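Local coordinates for protein arabinose metabolism transcriptional repressor (Bacillus Subtilis, PDB 4H0E) that probably represses arabinose-utilisation genes as a GntR-family transcription factor that binds operator DNA through its winged helix-turn-helix domain, at residues A26-E31 with H62-A67. Residues are numbered along the deposited sequence; the frame is centred on the assembly and turned at random.
With nucleotides of chain C; nucleotides of chain D.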
ATOM      1  N   ALA B  26       7.429   5.993   4.335  1.00 22.46           N
ATOM      2  CA  ALA B  26       7.416   7.238   3.568  1.00 21.60           C
ATOM      3  C   ALA B  26       8.835   7.747   3.254  1.00 24.20           C
ATOM      4  O   ALA B  26       9.090   8.275   2.168  1.00 23.65           O
ATOM      5  CB  ALA B  26       6.593   8.319   4.297  1.00 23.01           C
ATOM      6  N   GLN B  27       9.756   7.568   4.199  1.00 23.51           N
ATOM      7  CA  GLN B  27      11.150   7.947   3.974  1.00 27.19           C
ATOM      8  C   GLN B  27      11.763   7.041   2.914  1.00 27.32           C
ATOM      9  O   GLN B  27      12.540   7.494   2.055  1.00 25.03           O
ATOM     10  CB  GLN B  27      11.950   7.894   5.284  1.00 26.87           C
ATOM     11  CG  GLN B  27      11.399   8.850   6.361  1.00 30.22           C
ATOM     12  CD  GLN B  27      12.209   8.827   7.647  1.00 39.98           C
ATOM     13  OE1 GLN B  27      11.655   8.747   8.747  1.00 39.34           O
ATOM     14  NE2 GLN B  27      13.529   8.899   7.515  1.00 40.44           N
ATOM     15  N   VAL B  28      11.399   5.757   2.953  1.00 22.98           N
ATOM     16  CA  VAL B  28      11.865   4.842   1.907  1.00 20.68           C
ATOM     17  C   VAL B  28      11.325   5.264   0.539  1.00 26.39           C
ATOM     18  O   VAL B  28      12.058   5.276  -0.467  1.00 27.06           O
ATOM     19  CB  VAL B  28      11.465   3.371   2.187  1.00 21.30           C
ATOM     20  CG1 VAL B  28      11.758   2.504   0.971  1.00 23.02           C
ATOM     21  CG2 VAL B  28      12.186   2.826   3.413  1.00 22.53           C
ATOM     22  N   LYS B  29      10.034   5.593   0.497  1.00 23.30           N
ATOM     23  CA  LYS B  29       9.410   6.039  -0.752  1.00 26.13           C
ATOM     24  C   LYS B  29      10.130   7.266  -1.304  1.00 29.75           C
ATOM     25  O   LYS B  29      10.331   7.381  -2.507  1.00 30.43           O
ATOM     26  CB  LYS B  29       7.939   6.408  -0.529  1.00 26.12           C
ATOM     27  CG  LYS B  29       7.043   5.236  -0.181  1.00 31.90           C
ATOM     28  CD  LYS B  29       5.642   5.699   0.231  1.00 29.12           C
ATOM     29  CE  LYS B  29       4.927   6.391  -0.920  1.00 31.76           C
ATOM     30  NZ  LYS B  29       3.550   6.816  -0.522  1.00 35.65           N
ATOM     31  N   GLU B  30      10.481   8.187  -0.411  1.00 28.41           N
ATOM     32  CA  GLU B  30      11.121   9.431  -0.819  1.00 35.06           C
ATOM     33  C   GLU B  30      12.489   9.148  -1.411  1.00 32.44           C
ATOM     34  O   GLU B  30      12.831   9.668  -2.471  1.00 35.56           O
ATOM     35  CB  GLU B  30      11.244  10.409   0.354  1.00 32.18           C
ATOM     36  CG  GLU B  30       9.954  11.155   0.675  1.00 40.57           C
ATOM     37  CD  GLU B  30      10.174  12.351   1.602  1.00 48.27           C
ATOM     38  OE1 GLU B  30      11.199  12.382   2.329  1.00 44.81           O
ATOM     39  OE2 GLU B  30       9.319  13.266   1.596  1.00 52.52           O
ATOM     40  N   GLU B  31      13.266   8.312  -0.731  1.00 31.85           N
ATOM     41  CA  GLU B  31      14.590   7.965  -1.242  1.00 33.49           C
ATOM     42  C   GLU B  31      14.515   7.293  -2.623  1.00 33.79           C
ATOM     43  O   GLU B  31      15.232   7.677  -3.565  1.00 30.30           O
ATOM     44  CB  GLU B  31      15.334   7.092  -0.228  1.00 31.75           C
ATOM     45  CG  GLU B  31      16.814   6.919  -0.504  1.00 44.06           C
ATOM     46  CD  GLU B  31      17.582   8.219  -0.332  1.00 45.55           C
ATOM     47  OE1 GLU B  31      17.324   9.162  -1.111  1.00 46.65           O
ATOM     48  OE2 GLU B  31      18.424   8.299   0.589  1.00 50.45           O
ATOM     49  N   HIS B  62       8.076  -5.937   5.201  1.00 21.20           N
ATOM     50  CA  HIS B  62       6.773  -5.269   5.170  1.00 22.25           C
ATOM     51  C   HIS B  62       6.920  -3.786   4.802  1.00 23.64           C
ATOM     52  O   HIS B  62       6.235  -3.271   3.917  1.00 19.36           O
ATOM     53  CB  HIS B  62       6.121  -5.411   6.547  1.00 25.70           C
ATOM     54  CG  HIS B  62       4.770  -4.778   6.661  1.00 33.75           C
ATOM     55  ND1 HIS B  62       4.594  -3.421   6.835  1.00 38.70           N
ATOM     56  CD2 HIS B  62       3.532  -5.327   6.690  1.00 31.14           C
ATOM     57  CE1 HIS B  62       3.299  -3.158   6.931  1.00 34.57           C
ATOM     58  NE2 HIS B  62       2.636  -4.297   6.847  1.00 36.39           N
ATOM     59  N   THR B  63       7.821  -3.094   5.487  1.00 18.49           N
ATOM     60  CA  THR B  63       8.034  -1.676   5.222  1.00 18.65           C
ATOM     61  C   THR B  63       8.470  -1.404   3.780  1.00 18.52           C
ATOM     62  O   THR B  63       7.915  -0.517   3.107  1.00 21.79           O
ATOM     63  CB  THR B  63       9.032  -1.086   6.242  1.00 20.94           C
ATOM     64  OG1 THR B  63       8.441  -1.145   7.548  1.00 21.74           O
ATOM     65  CG2 THR B  63       9.375   0.355   5.895  1.00 18.94           C
ATOM     66  N   ILE B  64       9.433  -2.188   3.289  1.00 19.42           N
ATOM     67  CA  ILE B  64       9.874  -2.079   1.902  1.00 19.81           C
ATOM     68  C   ILE B  64       8.701  -2.327   0.938  1.00 20.06           C
ATOM     69  O   ILE B  64       8.517  -1.582  -0.018  1.00 19.38           O
ATOM     70  CB  ILE B  64      11.060  -3.041   1.564  1.00 19.39           C
ATOM     71  CG1 ILE B  64      12.354  -2.618   2.278  1.00 21.82           C
ATOM     72  CG2 ILE B  64      11.306  -3.095   0.072  1.00 21.85           C
ATOM     73  CD1 ILE B  64      12.654  -1.119   2.152  1.00 20.62           C
ATOM     74  N   ARG B  65       7.898  -3.353   1.204  1.00 18.79           N
ATOM     75  CA  ARG B  65       6.778  -3.677   0.312  1.00 22.31           C
ATOM     76  C   ARG B  65       5.705  -2.594   0.316  1.00 21.34           C
ATOM     77  O   ARG B  65       5.067  -2.340  -0.702  1.00 24.37           O
ATOM     78  CB  ARG B  65       6.165  -5.045   0.648  1.00 23.26           C
ATOM     79  CG  ARG B  65       7.040  -6.220   0.207  1.00 21.68           C
ATOM     80  CD  ARG B  65       6.279  -7.548   0.262  1.00 26.16           C
ATOM     81  NE  ARG B  65       5.108  -7.530  -0.607  1.00 26.14           N
ATOM     82  CZ  ARG B  65       5.165  -7.707  -1.921  1.00 27.72           C
ATOM     83  NH1 ARG B  65       6.337  -7.913  -2.502  1.00 25.55           N
ATOM     84  NH2 ARG B  65       4.060  -7.685  -2.655  1.00 27.57           N
ATOM     85  N   LYS B  66       5.498  -1.973   1.466  1.00 20.79           N
ATOM     86  CA  LYS B  66       4.578  -0.838   1.557  1.00 24.58           C
ATOM     87  C   LYS B  66       5.069   0.325   0.683  1.00 23.72           C
ATOM     88  O   LYS B  66       4.320   0.850  -0.162  1.00 21.96           O
ATOM     89  CB  LYS B  66       4.407  -0.414   3.018  1.00 20.67           C
ATOM     90  CG  LYS B  66       3.681   0.912   3.215  1.00 27.48           C
ATOM     91  CD  LYS B  66       2.244   0.843   2.721  1.00 26.50           C
ATOM     92  CE  LYS B  66       1.437   2.008   3.279  1.00 32.85           C
ATOM     93  NZ  LYS B  66       0.306   2.408   2.399  1.00 30.96           N
ATOM     94  N   ALA B  67       6.335   0.702   0.849  1.00 21.36           N
ATOM     95  CA  ALA B  67       6.891   1.775   0.016  1.00 22.18           C
ATOM     96  C   ALA B  67       6.788   1.455  -1.480  1.00 24.89           C
ATOM     97  O   ALA B  67       6.302   2.252  -2.289  1.00 26.10           O
ATOM     98  CB  ALA B  67       8.342   2.048   0.395  1.00 23.37           C
TER
ATOM     99  P    DC C  10      10.435  -1.900  10.820  1.00 26.58           P
ATOM    100  OP1  DC C  10      11.758  -1.395  11.253  1.00 30.76           O
ATOM    101  OP2  DC C  10      10.071  -1.870   9.388  1.00 24.17           O
ATOM    102  O5'  DC C  10      10.287  -3.399  11.345  1.00 32.13           O
ATOM    103  C5'  DC C  10      10.357  -3.615  12.760  1.00 36.81           C
ATOM    104  C4'  DC C  10       9.719  -4.931  13.138  1.00 37.54           C
ATOM    105  O4'  DC C  10       8.302  -4.859  12.858  1.00 43.10           O
ATOM    106  C3'  DC C  10      10.222  -6.103  12.299  1.00 40.46           C
ATOM    107  O3'  DC C  10      11.245  -6.826  12.971  1.00 45.81           O
ATOM    108  C2'  DC C  10       8.984  -6.976  12.075  1.00 44.58           C
ATOM    109  C1'  DC C  10       7.832  -6.175  12.677  1.00 35.37           C
ATOM    110  N1   DC C  10       6.636  -6.213  11.810  1.00 40.41           N
ATOM    111  C2   DC C  10       5.662  -7.149  12.146  1.00 40.33           C
ATOM    112  O2   DC C  10       5.858  -7.855  13.142  1.00 44.03           O
ATOM    113  N3   DC C  10       4.551  -7.248  11.385  1.00 38.92           N
ATOM    114  C4   DC C  10       4.401  -6.454  10.323  1.00 35.76           C
ATOM    115  N4   DC C  10       3.275  -6.597   9.612  1.00 40.41           N
ATOM    116  C5   DC C  10       5.386  -5.489   9.959  1.00 32.88           C
ATOM    117  C6   DC C  10       6.490  -5.411  10.714  1.00 34.06           C
ATOM    118  P    DC C   9       6.562   3.215  10.061  1.00 26.91           P
ATOM    119  OP1  DC C   9       7.588   4.127  10.617  1.00 23.56           O
ATOM    120  OP2  DC C   9       6.370   3.088   8.593  1.00 22.56           O
ATOM    121  O5'  DC C   9       6.828   1.739  10.579  1.00 22.71           O
ATOM    122  C5'  DC C   9       7.216   1.547  11.923  1.00 30.78           C
ATOM    123  C4'  DC C   9       7.376   0.060  12.161  1.00 30.87           C
ATOM    124  O4'  DC C   9       6.068  -0.530  12.293  1.00 27.69           O
ATOM    125  C3'  DC C   9       8.095  -0.739  11.067  1.00 27.69           C
ATOM    126  O3'  DC C   9       9.320  -1.101  11.654  1.00 30.83           O
ATOM    127  C2'  DC C   9       7.229  -1.969  10.854  1.00 25.56           C
ATOM    128  C1'  DC C   9       6.219  -1.897  12.004  1.00 28.49           C
ATOM    129  N1   DC C   9       4.872  -2.475  11.688  1.00 27.51           N
ATOM    130  C2   DC C   9       4.366  -3.517  12.470  1.00 33.73           C
ATOM    131  O2   DC C   9       5.033  -3.944  13.416  1.00 30.68           O
ATOM    132  N3   DC C   9       3.151  -4.052  12.180  1.00 35.65           N
ATOM    133  C4   DC C   9       2.443  -3.577  11.165  1.00 35.31           C
ATOM    134  N4   DC C   9       1.243  -4.142  10.939  1.00 38.74           N
ATOM    135  C5   DC C   9       2.939  -2.511  10.357  1.00 32.28           C
ATOM    136  C6   DC C   9       4.141  -1.997  10.646  1.00 28.31           C
TER
ATOM    137  P    DG D   9       5.320  -8.459  -6.462  1.00 27.15           P
ATOM    138  OP1  DG D   9       4.543  -7.885  -7.578  1.00 24.77           O
ATOM    139  OP2  DG D   9       5.656  -7.645  -5.287  1.00 25.81           O
ATOM    140  O5'  DG D   9       4.549  -9.762  -5.938  1.00 25.43           O
ATOM    141  C5'  DG D   9       3.957 -10.640  -6.895  1.00 24.80           C
ATOM    142  C4'  DG D   9       2.904 -11.484  -6.217  1.00 25.46           C
ATOM    143  O4'  DG D   9       3.558 -12.434  -5.345  1.00 21.73           O
ATOM    144  C3'  DG D   9       1.924 -10.688  -5.351  1.00 24.05           C
ATOM    145  O3'  DG D   9       0.628 -11.149  -5.625  1.00 26.02           O
ATOM    146  C2'  DG D   9       2.359 -10.992  -3.923  1.00 23.49           C
ATOM    147  C1'  DG D   9       3.012 -12.357  -4.049  1.00 24.09           C
ATOM    148  N9   DG D   9       4.140 -12.568  -3.142  1.00 27.74           N
ATOM    149  C8   DG D   9       5.240 -11.756  -2.962  1.00 24.09           C
ATOM    150  N7   DG D   9       6.089 -12.233  -2.092  1.00 25.16           N
ATOM    151  C5   DG D   9       5.524 -13.427  -1.663  1.00 27.97           C
ATOM    152  C6   DG D   9       5.974 -14.392  -0.720  1.00 30.75           C
ATOM    153  O6   DG D   9       7.012 -14.381  -0.045  1.00 24.93           O
ATOM    154  N1   DG D   9       5.081 -15.466  -0.598  1.00 26.86           N
ATOM    155  C2   DG D   9       3.903 -15.587  -1.301  1.00 29.21           C
ATOM    156  N2   DG D   9       3.158 -16.680  -1.066  1.00 28.85           N
ATOM    157  N3   DG D   9       3.470 -14.692  -2.175  1.00 27.34           N
ATOM    158  C4   DG D   9       4.320 -13.644  -2.303  1.00 28.23           C
TER
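Phosphate oxygen OP2 of DG9 (chain D) is gripped by both end nitrogens of Arg-65, NH1 at 2.9 Å and NH2 at 3.1 Å. It lies in the guanidinium plane, at the edge, and both bonds are bent, 148° at NH1 and 138° at NH2, as when two donors share one atom. Arginine suits this place because one planar cation can donate two bonds to one anionic atom; Glu-50 also pairs with NH1, and DG9 C8 sits over one face of the group. On the other DNA strand, Thr-63 OG1 donates to OP2 of DC10 (chain C) at 2.6 Å. With OG1 anti to the carbonyl carbon, the hydroxyl faces the phosphate while CG2 lies loosely against Val-28 CG2. The His-62 ring presents a face to the DC10 base, whose C5 is 3.4 Å from CG and offset toward the rim, with DC9 beside it. Cutting the ring back to an alanine would probably open a gap over the C5 edge of DC10. Such contacts mark helix 61-74 as the recognition helix of a winged helix-turn-helix, with helix 50-57 before it and the hairpin 77-80/84-87 as the wing. Behind it lies helix 24-37; the axes of segments 26-31 and 62-67 cross at -54° and approach to 8.7 Å. Ala-67 makes this approach possible: its small CB fits between Val-28 CG1 and Lys-29 CG, tightly, at 3.5 Å from each. Val-28, short and branched, also meets Ile-64 CD1 with CG1 at 3.9 Å, the two side chains crossing at about a right angle; Phe-57 touches the valine, and Leu-53 and Met-54 the isoleucine. Lys-29 suits its place because its methylenes pass alongside Ala-67 and its chain, bent at chi3, carries NZ to Asp-70, which takes a salt bridge from each of two lysines, OD2 from Lys-29 and OD1 from Lys-66.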